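Protein-tyrosine-phosphatase (Shewanella sp., PDB 2Z72) probably hydrolyses phosphotyrosine in proteins with the help of a pair of zinc ions, as a cold-active phosphatase of the calcineurin-like metallophosphoesterase family. Local coordinates at residues Thr34-Lys38 and Leu39-Arg43; Asp167-Thr170 and Thr171-Arg175. All coordinates share one frame; numbering follows the deposited sequence. Where two conformers were deposited one is given.

In the fold
Both contacts are local. Contact 1 continues from the edge strand 30-35 of the small antiparallel sheet of strands 8-14, 22-27 and 30-35, and contact 2 packs on that sheet. Contact 1 is the turn where the chain leaves strand 30-35 and enters the short strand 40-41. Contact 2 is the C-terminal end of helix 166-172, in the calcineurin-like phosphoesterase part of the chain. Strand 22-27 touches both, through Ala23 and Trp25 at contact 1 and Tyr24 and Ile26 at contact 2. The contact centres are 21 Å apart, and the nearest atoms are about 10 Å apart. Neither contact supplies a ligand to the two zinc ions, which are bound by Asp78, His80, Asp114, Asn149, His207 and His286.

Contact 1 of 2, residues Thr34-Lys38 and Leu39-Arg43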
# COMPACT_ATOMS: atom_id res chain seq x y z
N THR A 34 -3.40 27.03 -1.38
CA THR A 34 -4.75 27.27 -1.75
C THR A 34 -5.71 26.80 -0.64
O THR A 34 -5.41 25.90 0.13
CB THR A 34 -5.15 26.62 -3.07
OG1 THR A 34 -5.01 25.19 -2.94
CG2 THR A 34 -4.25 27.11 -4.21
N SER A 35 -6.83 27.50 -0.58
CA SER A 35 -7.93 27.17 0.31
C SER A 35 -8.90 26.26 -0.43
O SER A 35 -9.31 26.64 -1.54
CB SER A 35 -8.65 28.43 0.77
OG SER A 35 -7.76 29.28 1.47
N ILE A 36 -9.24 25.11 0.13
CA ILE A 36 -10.08 24.18 -0.61
C ILE A 36 -11.56 24.46 -0.41
O ILE A 36 -12.00 24.52 0.76
CB ILE A 36 -9.74 22.73 -0.20
CG1 ILE A 36 -8.29 22.37 -0.60
CG2 ILE A 36 -10.73 21.72 -0.75
CD1 ILE A 36 -7.66 21.24 0.12
N GLU A 37 -12.26 24.65 -1.53
CA GLU A 37 -13.66 24.99 -1.63
C GLU A 37 -14.43 23.72 -2.06
O GLU A 37 -14.06 23.03 -3.07
CB GLU A 37 -13.96 26.12 -2.62
CG GLU A 37 -12.94 27.21 -2.86
CD GLU A 37 -13.19 28.35 -1.90
OE1 GLU A 37 -12.46 29.35 -1.90
OE2 GLU A 37 -14.16 28.08 -1.14
N LYS A 38 -15.46 23.38 -1.27
CA LYS A 38 -16.43 22.35 -1.63
C LYS A 38 -15.72 21.03 -1.85
O LYS A 38 -16.09 20.22 -2.74
CB LYS A 38 -17.19 22.76 -2.88
CG LYS A 38 -17.92 24.10 -2.80
CD LYS A 38 -18.75 24.45 -4.02
CE LYS A 38 -19.97 25.32 -3.74
NZ LYS A 38 -20.93 25.50 -4.88
N LEU A 39 -14.70 20.80 -1.05
CA LEU A 39 -13.91 19.54 -1.04
C LEU A 39 -13.12 19.27 -2.31
O LEU A 39 -12.52 18.20 -2.45
CB LEU A 39 -14.73 18.33 -0.70
CG LEU A 39 -15.50 18.44 0.64
CD1 LEU A 39 -16.21 17.11 0.79
CD2 LEU A 39 -14.62 18.75 1.84
N GLN A 40 -12.99 20.22 -3.22
CA GLN A 40 -12.33 19.99 -4.50
C GLN A 40 -10.93 20.55 -4.39
O GLN A 40 -10.65 21.75 -4.25
CB GLN A 40 -13.03 20.78 -5.60
CG GLN A 40 -14.38 20.30 -6.02
CD GLN A 40 -14.51 18.97 -6.72
OE1 GLN A 40 -13.53 18.34 -7.14
NE2 GLN A 40 -15.73 18.49 -6.88
N VAL A 41 -9.99 19.66 -4.47
CA VAL A 41 -8.59 20.06 -4.43
C VAL A 41 -8.13 20.34 -5.86
O VAL A 41 -7.79 19.40 -6.56
CB VAL A 41 -7.73 18.98 -3.77
CG1 VAL A 41 -6.33 19.44 -3.66
CG2 VAL A 41 -8.31 18.56 -2.41
N ASN A 42 -8.18 21.63 -6.19
CA ASN A 42 -7.89 22.14 -7.51
C ASN A 42 -6.52 22.78 -7.56
O ASN A 42 -6.16 23.57 -6.69
CB ASN A 42 -8.92 23.19 -7.95
CG ASN A 42 -10.25 22.52 -8.24
OD1 ASN A 42 -10.32 21.32 -8.55
ND2 ASN A 42 -11.27 23.35 -8.13
N ARG A 43 -5.78 22.44 -8.61
CA ARG A 43 -4.41 22.93 -8.74
C ARG A 43 -4.46 24.36 -9.19
O ARG A 43 -5.24 24.78 -10.03
CB ARG A 43 -3.75 22.02 -9.79
CG ARG A 43 -2.48 22.36 -10.33
CD ARG A 43 -2.23 21.90 -11.75
NE ARG A 43 -2.74 20.68 -12.14
CZ ARG A 43 -3.52 20.13 -13.02
NH1 ARG A 43 -4.16 20.77 -13.98
NH2 ARG A 43 -3.71 18.81 -12.98
O HOH W 1 -7.05 23.95 -4.15
O HOH W 2 -13.79 22.48 1.15
O HOH W 3 -10.98 24.31 -4.38
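A type I' beta turn from Glu37 to Gln40 reverses the chain between strand 30-35 and strand 40-41. Gln40 N gives a nearly straight hydrogen bond to Glu37 O, 3.0 Å with an N-H...O angle of 167°. Lys38 and Leu39 fill the two central positions, both with positive phi, as this turn type requires. The lysine chain runs outward, extended beyond CG.

Just before the turn, Ile36 turns its side chain toward the returning arm. With CG1 beside the backbone N (chi1 -64°), CG2 is anti to that N and rests 3.5 Å from Gln40 O. Its CD1 reaches Val41 CG2 at 3.7 Å, the two side chains crossing at a slant. Both residues are buried. Ile36 also touches Ala23 and Val13, and Val41 touches Trp25 and Pro11, so the pair packs against strands 8-14 and 22-27 of the N-terminal sheet.

Three waters join the two arms, at the turn and toward its open end. One water accepts from Glu37 N and donates to Gln40 O. A second donates to Ile36 O and accepts from Leu39 N at 2.9 Å, tying the turn to the residue before it. Thr34 OG1 is hydrogen-bonded to Trp25 NE1 of the adjacent strand. Across the open end, Thr34 OG1 lies 4.2 Å from Asn42 O, and a third water spans them, 2.7 Å from Thr34 OG1 and donating to Asn42 O at 2.7 Å.

Contact 2 of 2, residues Asp167-Thr170 and Thr171-Arg175; sequences DIAT and TLINR
A Schellman motif ends helix 166-172, with Asn174 as its C-prime residue at positive phi (55°). Arg175 N donates to Thr170 O, 3.1 Å away, while Asn174 N makes a weak bond to Thr171 O. Ordinary helical bonds run up to it, from Leu172 N to Ile168 O and from Ile173 N to Ala169 O, each 2.9 Å.

The side chains carry the packing. Ile168 and Leu172 run alongside each other in the same direction, with Ile168 CG2 3.6 Å from Leu172 CD1. Both rest on Ile26 of strand 22-27. One residue on, Ala169 CB lies 4.3 Å from Ile173 CD1, a looser contact. These two are buried against Tyr12 of strand 8-14.

A water bridges the two threonine hydroxyls. It lies 2.8 Å from Thr170 OG1, which also has a weak bond to Tyr166 O, and donates to Thr171 OG1. The latter oxygen is anti to its carbonyl carbon (chi1 -66°), which turns it back toward the preceding helical turn.

Arg175 folds back on the helix end. Its NE donates to Ile173 O at 3.0 Å, with the oxygen at the guanidinium edge and close to its plane, and NH2 adds a weak second bond. A positive group is thus bonded to a carbonyl at the C-terminal end of the helix, where it would be expected to offset the negative end of the helix dipole.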
# COMPACT_ATOMS: atom_id res chain seq x y z
N ASP A 167 13.23 17.22 -0.83
CA ASP A 167 13.80 18.32 -0.01
C ASP A 167 13.22 19.69 -0.41
O ASP A 167 13.26 20.62 0.38
CB ASP A 167 15.35 18.36 -0.15
CG ASP A 167 16.11 17.24 0.43
OD1 ASP A 167 17.35 17.16 0.25
OD2 ASP A 167 15.50 16.40 1.13
N ILE A 168 12.75 19.83 -1.64
CA ILE A 168 12.11 21.07 -2.04
C ILE A 168 10.87 21.29 -1.20
O ILE A 168 10.65 22.33 -0.55
CB ILE A 168 11.82 21.12 -3.57
CG1 ILE A 168 13.07 21.01 -4.44
CG2 ILE A 168 11.03 22.39 -3.90
CD1 ILE A 168 14.04 22.15 -4.19
N ALA A 169 9.98 20.28 -1.12
CA ALA A 169 8.75 20.40 -0.35
C ALA A 169 9.07 20.63 1.11
O ALA A 169 8.42 21.48 1.75
CB ALA A 169 7.91 19.16 -0.54
N THR A 170 10.01 19.90 1.70
CA THR A 170 10.26 20.09 3.12
C THR A 170 10.83 21.46 3.42
O THR A 170 10.53 22.05 4.46
CB THR A 170 11.13 18.97 3.72
OG1 THR A 170 12.35 18.84 2.98
CG2 THR A 170 10.41 17.65 3.64
N THR A 171 11.64 21.99 2.52
CA THR A 171 12.19 23.38 2.71
C THR A 171 11.07 24.37 2.55
O THR A 171 10.87 25.25 3.41
CB THR A 171 13.33 23.62 1.74
OG1 THR A 171 14.42 22.75 2.07
CG2 THR A 171 13.88 25.05 1.96
N LEU A 172 10.30 24.31 1.47
CA LEU A 172 9.30 25.35 1.18
C LEU A 172 8.12 25.34 2.11
O LEU A 172 7.63 26.40 2.47
CB LEU A 172 8.84 25.24 -0.27
CG LEU A 172 9.90 25.58 -1.32
CD1 LEU A 172 9.35 25.34 -2.70
CD2 LEU A 172 10.38 27.04 -1.19
N ILE A 173 7.72 24.16 2.53
CA ILE A 173 6.62 24.02 3.51
C ILE A 173 7.14 24.08 4.93
O ILE A 173 6.39 24.11 5.95
CB ILE A 173 5.80 22.76 3.20
CG1 ILE A 173 5.26 22.79 1.78
CG2 ILE A 173 4.63 22.54 4.14
CD1 ILE A 173 4.73 21.49 1.23
N ASN A 174 8.46 24.10 5.05
CA ASN A 174 9.12 24.27 6.31
C ASN A 174 8.73 23.29 7.39
O ASN A 174 8.40 23.62 8.53
CB ASN A 174 8.94 25.76 6.78
CG ASN A 174 9.94 26.12 7.83
OD1 ASN A 174 11.02 25.55 7.96
ND2 ASN A 174 9.56 27.14 8.58
N ARG A 175 8.78 22.02 7.01
CA ARG A 175 8.57 20.94 7.97
C ARG A 175 9.21 19.69 7.42
O ARG A 175 9.32 19.55 6.19
CB ARG A 175 7.15 20.77 8.33
CG ARG A 175 6.32 20.36 7.18
CD ARG A 175 4.88 20.70 7.54
NE ARG A 175 4.54 22.11 7.32
CZ ARG A 175 3.33 22.63 7.40
NH1 ARG A 175 2.29 21.86 7.70
NH2 ARG A 175 3.15 23.92 7.17
O HOH W 4 14.33 20.65 3.77